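Local coordinates for F5/8 type C domain protein (PDB 4ZRX), which is a putative alpha-L-fucosidase that probably hydrolyses fucosides in a TIM-barrel domain and carries a C-terminal F5/8 type C domain, at residues 292-297 and 328-333; 316-322 and 424-430; 497-503 and 579-585. All coordinates share one frame. Where two conformers were deposited one is given. Residue numbers count along the deposited sequence, not the author numbering.

Contact 1: 292-297 and 328-333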
loop_
_atom_site.group_PDB
_atom_site.type_symbol
_atom_site.label_atom_id
_atom_site.label_comp_id
_atom_site.label_asym_id
_atom_site.label_seq_id
_atom_site.Cartn_x
_atom_site.Cartn_y
_atom_site.Cartn_z
ATOM N N ARG A 292 -7.876 -0.178 -5.443
ATOM C CA ARG A 292 -8.757 -1.280 -5.836
ATOM C C ARG A 292 -7.965 -2.570 -5.824
ATOM O O ARG A 292 -6.745 -2.539 -5.678
ATOM C CB ARG A 292 -9.292 -1.030 -7.253
ATOM C CG ARG A 292 -10.347 0.077 -7.335
ATOM C CD ARG A 292 -10.316 0.897 -8.614
ATOM N NE ARG A 292 -11.531 1.698 -8.689
ATOM C CZ ARG A 292 -12.688 1.289 -9.210
ATOM N NH1 ARG A 292 -12.825 0.133 -9.861
ATOM N NH2 ARG A 292 -13.711 2.114 -9.157
ATOM N N PRO A 293 -8.611 -3.714 -6.048
ATOM C CA PRO A 293 -7.807 -4.955 -6.082
ATOM C C PRO A 293 -6.795 -4.985 -7.243
ATOM O O PRO A 293 -5.654 -5.398 -7.040
ATOM C CB PRO A 293 -8.859 -6.039 -6.249
ATOM C CG PRO A 293 -10.033 -5.493 -5.562
ATOM C CD PRO A 293 -10.044 -4.020 -5.911
ATOM N N GLY A 294 -7.213 -4.534 -8.420
ATOM C CA GLY A 294 -6.351 -4.449 -9.581
ATOM C C GLY A 294 -5.744 -3.030 -9.730
ATOM O O GLY A 294 -6.169 -2.099 -9.065
ATOM N N TRP A 295 -4.707 -2.921 -10.539
ATOM C CA TRP A 295 -4.103 -1.658 -10.890
ATOM C C TRP A 295 -4.884 -0.889 -11.910
ATOM O O TRP A 295 -4.950 0.344 -11.857
ATOM C CB TRP A 295 -2.652 -1.876 -11.367
ATOM C CG TRP A 295 -1.749 -2.501 -10.333
ATOM C CD1 TRP A 295 -1.355 -3.810 -10.262
ATOM C CD2 TRP A 295 -1.123 -1.820 -9.265
ATOM N NE1 TRP A 295 -0.526 -3.989 -9.170
ATOM C CE2 TRP A 295 -0.382 -2.772 -8.535
ATOM C CE3 TRP A 295 -1.087 -0.501 -8.872
ATOM C CZ2 TRP A 295 0.414 -2.407 -7.425
ATOM C CZ3 TRP A 295 -0.367 -0.152 -7.755
ATOM C CH2 TRP A 295 0.405 -1.098 -7.054
ATOM N N PHE A 296 -5.387 -1.571 -12.941
ATOM C CA PHE A 296 -6.176 -0.906 -13.945
ATOM C C PHE A 296 -7.628 -0.878 -13.519
ATOM O O PHE A 296 -8.025 -1.582 -12.581
ATOM C CB PHE A 296 -6.002 -1.548 -15.316
ATOM C CG PHE A 296 -4.681 -1.224 -15.944
ATOM C CD1 PHE A 296 -3.569 -1.987 -15.667
ATOM C CD2 PHE A 296 -4.526 -0.109 -16.739
ATOM C CE1 PHE A 296 -2.325 -1.674 -16.228
ATOM C CE2 PHE A 296 -3.303 0.207 -17.274
ATOM C CZ PHE A 296 -2.216 -0.555 -17.029
ATOM N N TYR A 297 -8.382 0.010 -14.142
ATOM C CA TYR A 297 -9.794 0.180 -13.820
ATOM C C TYR A 297 -10.622 -1.038 -14.274
ATOM O O TYR A 297 -10.557 -1.444 -15.457
ATOM C CB TYR A 297 -10.348 1.426 -14.447
ATOM C CG TYR A 297 -11.793 1.547 -14.127
ATOM C CD1 TYR A 297 -12.234 2.136 -12.924
ATOM C CD2 TYR A 297 -12.726 1.030 -15.003
ATOM C CE1 TYR A 297 -13.584 2.175 -12.611
ATOM C CE2 TYR A 297 -14.118 1.103 -14.733
ATOM C CZ TYR A 297 -14.528 1.663 -13.528
ATOM O OH TYR A 297 -15.882 1.737 -13.216
ATOM N N ASN A 328 -2.290 3.948 -6.080
ATOM C CA ASN A 328 -2.821 3.976 -7.430
ATOM C C ASN A 328 -4.308 4.183 -7.459
ATOM O O ASN A 328 -5.028 3.480 -6.752
ATOM C CB ASN A 328 -2.531 2.638 -8.116
ATOM C CG ASN A 328 -3.210 2.518 -9.462
ATOM O OD1 ASN A 328 -2.809 3.160 -10.471
ATOM N ND2 ASN A 328 -4.273 1.667 -9.518
ATOM N N ILE A 329 -4.729 5.074 -8.338
ATOM C CA ILE A 329 -6.162 5.315 -8.570
ATOM C C ILE A 329 -6.337 5.294 -10.089
ATOM O O ILE A 329 -5.795 6.175 -10.799
ATOM C CB ILE A 329 -6.642 6.698 -7.999
ATOM C CG1 ILE A 329 -6.392 6.749 -6.472
ATOM C CG2 ILE A 329 -8.116 6.886 -8.316
ATOM C CD1 ILE A 329 -5.156 7.402 -6.127
ATOM N N PRO A 330 -7.063 4.306 -10.591
ATOM C CA PRO A 330 -7.073 4.141 -12.062
ATOM C C PRO A 330 -8.210 4.866 -12.744
ATOM O O PRO A 330 -9.356 4.554 -12.448
ATOM C CB PRO A 330 -7.283 2.666 -12.233
ATOM C CG PRO A 330 -8.051 2.243 -11.003
ATOM C CD PRO A 330 -7.671 3.163 -9.899
ATOM N N PRO A 331 -7.934 5.740 -13.710
ATOM C CA PRO A 331 -9.024 6.329 -14.485
ATOM C C PRO A 331 -9.768 5.265 -15.282
ATOM O O PRO A 331 -9.192 4.268 -15.714
ATOM C CB PRO A 331 -8.320 7.331 -15.386
ATOM C CG PRO A 331 -7.057 7.678 -14.654
ATOM C CD PRO A 331 -6.626 6.347 -14.036
ATOM N N ASP A 332 -11.060 5.488 -15.476
ATOM C CA ASP A 332 -11.931 4.529 -16.113
ATOM C C ASP A 332 -12.062 4.708 -17.650
ATOM O O ASP A 332 -11.243 5.425 -18.270
ATOM C CB ASP A 332 -13.286 4.597 -15.393
ATOM C CG ASP A 332 -14.071 5.834 -15.674
ATOM O OD1 ASP A 332 -13.696 6.672 -16.513
ATOM O OD2 ASP A 332 -15.156 5.929 -15.023
ATOM N N ARG A 333 -13.053 4.027 -18.258
ATOM C CA ARG A 333 -13.205 4.094 -19.727
ATOM C C ARG A 333 -13.787 5.418 -20.218
ATOM O O ARG A 333 -13.755 5.706 -21.425
ATOM C CB ARG A 333 -14.018 2.926 -20.245
ATOM C CG ARG A 333 -13.349 1.614 -20.019
ATOM C CD ARG A 333 -14.119 0.465 -20.652
ATOM N NE ARG A 333 -13.530 -0.815 -20.252
ATOM C CZ ARG A 333 -14.018 -2.006 -20.551
ATOM N NH1 ARG A 333 -15.109 -2.102 -21.318
ATOM N NH2 ARG A 333 -13.405 -3.099 -20.084
HETATM O O HOH W 1 -7.339 2.305 -15.789
HETATM O O HOH W 2 -12.036 -2.562 -17.602
HETATM O O HOH W 3 -16.814 3.753 -15.052
#
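This is a buried contact at one end of the barrel sheet, between the loop after strand 279-290 and the end of the parallel strand 324-328 with the loop it leads into. Its one direct hydrogen bond runs from Asn328 ND2 to Trp295 O (2.8 Å), and Asn328 CB packs at the indole edge, 3.5 Å from Trp295 CE3. Pro330 packs at the middle: its CB lies 3.3 Å from Trp295 O and 4.0 Å from Tyr297 CB, and its CG meets Arg292 CD at 3.6 Å. In TIM barrels, loops leaving the C-terminal strand ends line the active-site mouth, probably so here; an ethanediol, probably from the crystallisation liquor, lies near Trp295, whose NE1 binds Glu230. Asp341 and Asp302 hold Arg292. Asp332 CB sits over the Tyr297 ring, 3.4 Å from its centroid, a CH-pi contact. Waters join Tyr297 N to Pro331 O, Tyr297 O to Arg333 NH2, and Tyr297 OH to Asp332 OD2; Arg333 NE hydrogen-bonds to Thr54 O, and Asp332 salt-bridges Arg334.

Contact 2: 316-322 and 424-430. With EDO (1,2-ethanediol), chain F.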
loop_
_atom_site.group_PDB
_atom_site.type_symbol
_atom_site.label_atom_id
_atom_site.label_comp_id
_atom_site.label_asym_id
_atom_site.label_seq_id
_atom_site.Cartn_x
_atom_site.Cartn_y
_atom_site.Cartn_z
ATOM N N PHE A 316 -0.411 4.353 7.848
ATOM C CA PHE A 316 0.412 4.126 9.044
ATOM C C PHE A 316 1.500 3.095 8.871
ATOM O O PHE A 316 2.497 3.185 9.544
ATOM C CB PHE A 316 -0.476 3.863 10.270
ATOM C CG PHE A 316 -1.218 5.104 10.730
ATOM C CD1 PHE A 316 -0.520 6.137 11.323
ATOM C CD2 PHE A 316 -2.580 5.207 10.618
ATOM C CE1 PHE A 316 -1.149 7.279 11.712
ATOM C CE2 PHE A 316 -3.226 6.336 11.015
ATOM C CZ PHE A 316 -2.535 7.366 11.578
ATOM N N GLN A 317 1.320 2.145 7.958
ATOM C CA GLN A 317 2.301 1.151 7.676
ATOM C C GLN A 317 3.184 1.460 6.457
ATOM O O GLN A 317 3.893 0.583 5.967
ATOM C CB GLN A 317 1.618 -0.197 7.459
ATOM C CG GLN A 317 0.869 -0.753 8.718
ATOM C CD GLN A 317 -0.022 -1.935 8.261
ATOM O OE1 GLN A 317 -1.032 -1.742 7.597
ATOM N NE2 GLN A 317 0.435 -3.063 8.434
ATOM N N SER A 318 3.090 2.682 5.973
ATOM C CA SER A 318 3.911 3.168 4.892
ATOM C C SER A 318 4.578 4.458 5.306
ATOM O O SER A 318 5.744 4.436 5.709
ATOM C CB SER A 318 3.132 3.297 3.585
ATOM O OG SER A 318 1.949 4.058 3.721
ATOM N N VAL A 319 3.886 5.581 5.200
ATOM C CA VAL A 319 4.397 6.852 5.650
ATOM C C VAL A 319 4.823 6.740 7.125
ATOM O O VAL A 319 5.853 7.264 7.523
ATOM C CB VAL A 319 3.360 7.936 5.474
ATOM C CG1 VAL A 319 3.837 9.269 6.024
ATOM C CG2 VAL A 319 3.083 8.059 3.975
ATOM N N GLY A 320 4.034 6.019 7.915
ATOM C CA GLY A 320 4.403 5.786 9.298
ATOM C C GLY A 320 5.488 4.769 9.571
ATOM O O GLY A 320 5.860 4.585 10.744
ATOM N N TYR A 321 5.960 4.078 8.532
ATOM C CA TYR A 321 7.005 3.083 8.596
ATOM C C TYR A 321 8.190 3.497 7.709
ATOM O O TYR A 321 8.910 2.643 7.179
ATOM C CB TYR A 321 6.491 1.724 8.125
ATOM C CG TYR A 321 5.642 0.893 9.083
ATOM C CD1 TYR A 321 5.264 1.332 10.358
ATOM C CD2 TYR A 321 5.288 -0.408 8.701
ATOM C CE1 TYR A 321 4.490 0.514 11.190
ATOM C CE2 TYR A 321 4.514 -1.230 9.536
ATOM C CZ TYR A 321 4.126 -0.748 10.746
ATOM O OH TYR A 321 3.343 -1.509 11.610
ATOM N N ASN A 322 8.437 4.790 7.563
ATOM C CA ASN A 322 9.635 5.266 6.887
ATOM C C ASN A 322 9.667 4.874 5.394
ATOM O O ASN A 322 10.750 4.576 4.872
ATOM C CB ASN A 322 10.869 4.788 7.652
ATOM C CG ASN A 322 12.169 5.457 7.210
ATOM O OD1 ASN A 322 12.199 6.599 6.751
ATOM N ND2 ASN A 322 13.251 4.715 7.329
ATOM N N GLY A 424 14.265 6.824 11.129
ATOM C CA GLY A 424 14.451 7.247 9.751
ATOM C C GLY A 424 13.795 8.588 9.492
ATOM O O GLY A 424 13.709 9.468 10.357
ATOM N N TYR A 425 13.264 8.723 8.281
ATOM C CA TYR A 425 12.555 9.924 7.950
ATOM C C TYR A 425 11.350 10.199 8.829
ATOM O O TYR A 425 11.145 11.351 9.304
ATOM C CB TYR A 425 12.129 9.896 6.474
ATOM C CG TYR A 425 11.238 11.026 6.101
ATOM C CD1 TYR A 425 11.713 12.297 5.994
ATOM C CD2 TYR A 425 9.868 10.813 6.018
ATOM C CE1 TYR A 425 10.845 13.361 5.701
ATOM C CE2 TYR A 425 9.031 11.823 5.749
ATOM C CZ TYR A 425 9.518 13.086 5.593
ATOM O OH TYR A 425 8.610 14.091 5.357
ATOM N N LYS A 426 10.582 9.170 9.106
ATOM C CA LYS A 426 9.351 9.294 9.880
ATOM C C LYS A 426 8.929 7.931 10.344
ATOM O O LYS A 426 8.881 7.000 9.564
ATOM C CB LYS A 426 8.273 9.944 9.072
ATOM C CG LYS A 426 6.999 10.256 9.790
ATOM C CD LYS A 426 6.087 11.180 9.013
ATOM C CE LYS A 426 6.616 12.565 9.052
ATOM N NZ LYS A 426 5.682 13.600 8.455
ATOM N N ARG A 427 8.560 7.845 11.623
ATOM C CA ARG A 427 8.025 6.637 12.221
ATOM C C ARG A 427 6.867 7.054 13.120
ATOM O O ARG A 427 6.994 8.034 13.908
ATOM C CB ARG A 427 9.076 5.956 13.049
ATOM C CG ARG A 427 8.610 4.707 13.839
ATOM C CD ARG A 427 8.115 3.597 12.952
ATOM N NE ARG A 427 8.180 2.285 13.621
ATOM C CZ ARG A 427 7.158 1.626 14.162
ATOM N NH1 ARG A 427 5.894 2.007 14.083
ATOM N NH2 ARG A 427 7.415 0.449 14.712
HETATM N N MSE A 428 5.742 6.372 12.960
HETATM C CA MSE A 428 4.577 6.633 13.787
HETATM C C MSE A 428 4.188 5.393 14.569
HETATM O O MSE A 428 4.293 4.265 14.073
HETATM C CB MSE A 428 3.411 7.167 12.999
HETATM C CG MSE A 428 3.768 8.467 12.378
HETATM SE SE MSE A 428 2.392 9.528 11.505
HETATM C CE MSE A 428 2.447 8.736 9.778
ATOM N N LEU A 429 3.758 5.637 15.796
ATOM C CA LEU A 429 3.335 4.596 16.744
ATOM C C LEU A 429 1.946 4.889 17.216
ATOM O O LEU A 429 1.646 6.029 17.615
ATOM C CB LEU A 429 4.264 4.591 17.949
ATOM C CG LEU A 429 5.666 4.059 17.735
ATOM C CD1 LEU A 429 6.471 4.378 18.988
ATOM C CD2 LEU A 429 5.606 2.558 17.414
ATOM N N ARG A 430 1.079 3.893 17.164
ATOM C CA ARG A 430 -0.252 3.992 17.637
ATOM C C ARG A 430 -0.422 3.114 18.889
ATOM O O ARG A 430 0.173 2.031 19.018
ATOM C CB ARG A 430 -1.253 3.603 16.552
ATOM C CG ARG A 430 -1.320 4.638 15.437
ATOM C CD ARG A 430 -2.435 4.404 14.454
ATOM N NE ARG A 430 -2.248 3.183 13.667
ATOM C CZ ARG A 430 -3.175 2.678 12.843
ATOM N NH1 ARG A 430 -4.387 3.236 12.746
ATOM N NH2 ARG A 430 -2.916 1.611 12.115
HETATM C C1 EDO F . 2.046 14.134 7.715
HETATM O O1 EDO F . 3.114 14.716 6.930
HETATM C C2 EDO F . 2.435 12.882 8.533
HETATM O O2 EDO F . 3.072 13.303 9.750
HETATM O O HOH W 4 2.406 3.726 12.212
#
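Phe316 lies under the Arg430 side chain, whose CD stands 3.8 Å from the ring centroid almost on the ring normal, a CH-pi contact; the guanidinium continues across the ring, Arg430 NH1 3.4 Å from Phe316 CD2, and salt-bridges Asp313. Met428, a selenomethionine, adds a Met-aromatic contact, SE to Phe316 CE1 at 4.2 Å, and its CE touches Val319 CG1 at 4.0 Å. Overlapping type I turns, 318-321 and 319-322, present Gly320 O to Met428 N (2.8 Å), and a single beta bridge pairs Tyr321 with Arg427. A CB on Gly320 would clash with Phe316 O. Asn322 OD1 accepts from Tyr425 N (2.8 Å), and a water joins Phe316 O to Met428 O. Arg427 lays its guanidinium face against Tyr321. Lys426 NZ salt-bridges Glu43 and makes a weak hydrogen bond to EDO O2 (2.9 Å). The turn between helix 308-316 and strand 324-328 of the barrel domain thus fits against edge strand 427-431 of the following antiparallel sheet, where strand 388-393 backs Met428.

Contact 3: 497-503 and 579-585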
loop_
_atom_site.group_PDB
_atom_site.type_symbol
_atom_site.label_atom_id
_atom_site.label_comp_id
_atom_site.label_asym_id
_atom_site.label_seq_id
_atom_site.Cartn_x
_atom_site.Cartn_y
_atom_site.Cartn_z
ATOM N N THR A 497 -39.952 -11.785 8.754
ATOM C CA THR A 497 -40.308 -12.995 8.054
ATOM C C THR A 497 -39.128 -13.427 7.208
ATOM O O THR A 497 -38.637 -12.659 6.372
ATOM C CB THR A 497 -41.535 -12.770 7.227
ATOM O OG1 THR A 497 -42.566 -12.288 8.100
ATOM C CG2 THR A 497 -41.998 -14.066 6.567
ATOM N N LEU A 498 -38.699 -14.669 7.422
ATOM C CA LEU A 498 -37.522 -15.240 6.757
ATOM C C LEU A 498 -37.866 -16.165 5.572
ATOM O O LEU A 498 -38.792 -16.959 5.665
ATOM C CB LEU A 498 -36.707 -16.034 7.764
ATOM C CG LEU A 498 -36.244 -15.324 9.039
ATOM C CD1 LEU A 498 -35.353 -16.274 9.799
ATOM C CD2 LEU A 498 -35.554 -13.995 8.772
ATOM N N SER A 499 -37.129 -16.057 4.461
ATOM C CA SER A 499 -37.182 -17.066 3.381
ATOM C C SER A 499 -36.059 -18.125 3.474
ATOM O O SER A 499 -36.085 -19.142 2.794
ATOM C CB SER A 499 -37.160 -16.382 2.001
ATOM O OG SER A 499 -36.035 -15.520 1.872
ATOM N N SER A 500 -35.036 -17.867 4.277
ATOM C CA SER A 500 -33.890 -18.783 4.362
ATOM C C SER A 500 -32.982 -18.337 5.487
ATOM O O SER A 500 -33.099 -17.179 5.963
ATOM C CB SER A 500 -33.078 -18.792 3.049
ATOM O OG SER A 500 -32.384 -17.545 2.847
ATOM N N PHE A 501 -32.113 -19.257 5.925
ATOM C CA PHE A 501 -30.906 -18.909 6.653
ATOM C C PHE A 501 -29.740 -19.507 5.881
ATOM O O PHE A 501 -29.895 -20.429 5.072
ATOM C CB PHE A 501 -30.892 -19.350 8.126
ATOM C CG PHE A 501 -30.418 -20.773 8.374
ATOM C CD1 PHE A 501 -31.262 -21.853 8.157
ATOM C CD2 PHE A 501 -29.164 -21.026 8.847
ATOM C CE1 PHE A 501 -30.866 -23.144 8.391
ATOM C CE2 PHE A 501 -28.753 -22.350 9.087
ATOM C CZ PHE A 501 -29.636 -23.402 8.855
ATOM N N THR A 502 -28.569 -18.949 6.128
ATOM C CA THR A 502 -27.353 -19.425 5.490
ATOM C C THR A 502 -26.324 -19.711 6.577
ATOM O O THR A 502 -26.250 -18.986 7.617
ATOM C CB THR A 502 -26.854 -18.348 4.558
ATOM O OG1 THR A 502 -27.791 -18.251 3.479
ATOM C CG2 THR A 502 -25.453 -18.649 4.003
ATOM N N TYR A 503 -25.596 -20.796 6.392
ATOM C CA TYR A 503 -24.439 -21.065 7.238
ATOM C C TYR A 503 -23.217 -20.858 6.344
ATOM O O TYR A 503 -23.126 -21.507 5.283
ATOM C CB TYR A 503 -24.499 -22.493 7.765
ATOM C CG TYR A 503 -23.184 -22.928 8.440
ATOM C CD1 TYR A 503 -22.569 -22.133 9.427
ATOM C CD2 TYR A 503 -22.591 -24.138 8.117
ATOM C CE1 TYR A 503 -21.363 -22.540 10.054
ATOM C CE2 TYR A 503 -21.438 -24.582 8.764
ATOM C CZ TYR A 503 -20.831 -23.785 9.726
ATOM O OH TYR A 503 -19.674 -24.252 10.303
ATOM N N GLU A 579 -21.121 -16.240 11.060
ATOM C CA GLU A 579 -21.272 -17.342 10.101
ATOM C C GLU A 579 -22.742 -17.634 9.756
ATOM O O GLU A 579 -23.001 -18.612 9.058
ATOM C CB GLU A 579 -20.663 -18.618 10.688
ATOM C CG GLU A 579 -19.139 -18.420 10.998
ATOM C CD GLU A 579 -18.511 -19.666 11.583
ATOM O OE1 GLU A 579 -18.980 -20.155 12.618
ATOM O OE2 GLU A 579 -17.512 -20.159 11.003
ATOM N N ILE A 580 -23.676 -16.882 10.338
ATOM C CA ILE A 580 -25.066 -17.070 10.065
ATOM C C ILE A 580 -25.564 -15.878 9.278
ATOM O O ILE A 580 -25.184 -14.738 9.578
ATOM C CB ILE A 580 -25.840 -17.191 11.397
ATOM C CG1 ILE A 580 -25.384 -18.440 12.163
ATOM C CG2 ILE A 580 -27.322 -17.174 11.139
ATOM C CD1 ILE A 580 -25.647 -19.741 11.452
ATOM N N GLY A 581 -26.405 -16.134 8.274
ATOM C CA GLY A 581 -27.169 -15.079 7.587
ATOM C C GLY A 581 -28.636 -15.479 7.528
ATOM O O GLY A 581 -29.004 -16.644 7.736
ATOM N N VAL A 582 -29.470 -14.493 7.229
ATOM C CA VAL A 582 -30.866 -14.712 6.965
ATOM C C VAL A 582 -31.322 -13.801 5.814
ATOM O O VAL A 582 -30.733 -12.714 5.597
ATOM C CB VAL A 582 -31.731 -14.444 8.252
ATOM C CG1 VAL A 582 -31.316 -15.357 9.405
ATOM C CG2 VAL A 582 -31.680 -12.952 8.713
HETATM N N MSE A 583 -32.405 -14.217 5.142
HETATM C CA MSE A 583 -33.051 -13.414 4.142
HETATM C C MSE A 583 -34.440 -13.101 4.620
HETATM O O MSE A 583 -35.261 -14.008 4.831
HETATM C CB MSE A 583 -33.088 -14.101 2.783
HETATM C CG MSE A 583 -31.698 -14.295 2.183
HETATM SE SE MSE A 583 -30.801 -12.575 1.705
HETATM C CE MSE A 583 -31.980 -12.040 0.222
ATOM N N VAL A 584 -34.650 -11.811 4.845
ATOM C CA VAL A 584 -35.947 -11.240 5.202
ATOM C C VAL A 584 -36.707 -10.919 3.904
ATOM O O VAL A 584 -36.127 -10.414 2.932
ATOM C CB VAL A 584 -35.730 -9.951 6.038
ATOM C CG1 VAL A 584 -37.045 -9.164 6.262
ATOM C CG2 VAL A 584 -35.081 -10.308 7.356
ATOM N N ILE A 585 -38.010 -11.159 3.918
ATOM C CA ILE A 585 -38.854 -10.893 2.766
ATOM C C ILE A 585 -39.330 -9.449 2.843
ATOM O O ILE A 585 -40.045 -9.114 3.782
ATOM C CB ILE A 585 -40.040 -11.880 2.752
ATOM C CG1 ILE A 585 -39.472 -13.308 2.672
ATOM C CG2 ILE A 585 -41.011 -11.570 1.581
ATOM C CD1 ILE A 585 -40.494 -14.411 2.768
HETATM O O HOH W 5 -18.742 -22.752 12.285
#
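Strands 500-503 and 580-584 pair antiparallel in the beta-sandwich of the F5/8 type C (discoidin-like) domain, their axes 4.4 Å apart at 159°. Thr502 and Gly581 form the regular hydrogen-bonded pair, Thr502 N to Gly581 O at 2.8 Å and Gly581 N to Thr502 O at 2.9 Å. Gly581, with no side chain, leaves a shallow hollow beside Thr502 on the face that Thr502 points to. On the face carrying Leu498, Phe501, Tyr503, Ile580, Val582 and Val584, the bumps interlock: Leu498 CD2 drops between the two valines, 3.9 Å from Val582 CB and 4.0 Å from Val584 CG2, and Phe501 CB rests 4.2 Å from Val582 CG1. This face turns to the other sheet, where Phe501 stacks on Phe520 and Ile580 and Val582 meet Ile561. On the other face Ser500 OG nestles 3.4 Å from Met583 CG. The chain turns a corner at Ser499, yet pairing continues on its N-terminal side: Ser499 N hydrogen-bonds to Met583 O (2.8 Å) and Ile585 N to Thr497 O (2.9 Å). At the far end Tyr503 CE1 lies 4.0 Å from Glu579 CB. Glu579 OE2 reaches Lys511 and Ser506, and Tyr503 OH also meets Ala515 N; one water joins the two side chains, 2.7 Å from Tyr503 OH and 2.6 Å from Glu579 OE1.

Overall arrangement
From the N terminus, most of the barrel is laid down before 292-297 opens contact 1. The chain then runs through helix 308-316 into 316-322, which opens contact 2, and on to 328-333, which closes contact 1 after 30 residues that include helix 308-316 and most of strand 324-328. Contact 2 closes only at 424-430, so these two contacts cross: contact 1 joins parts of the barrel domain, and contact 2 fastens the barrel to the antiparallel sheet of strand 427-431. Their centres lie about 26 Å apart. Contact 3 comes later in series, its centre about 34 and 44 Å from those of contacts 1 and 2, and joins the chain's last strand to strand 495-503 within the separate C-terminal domain.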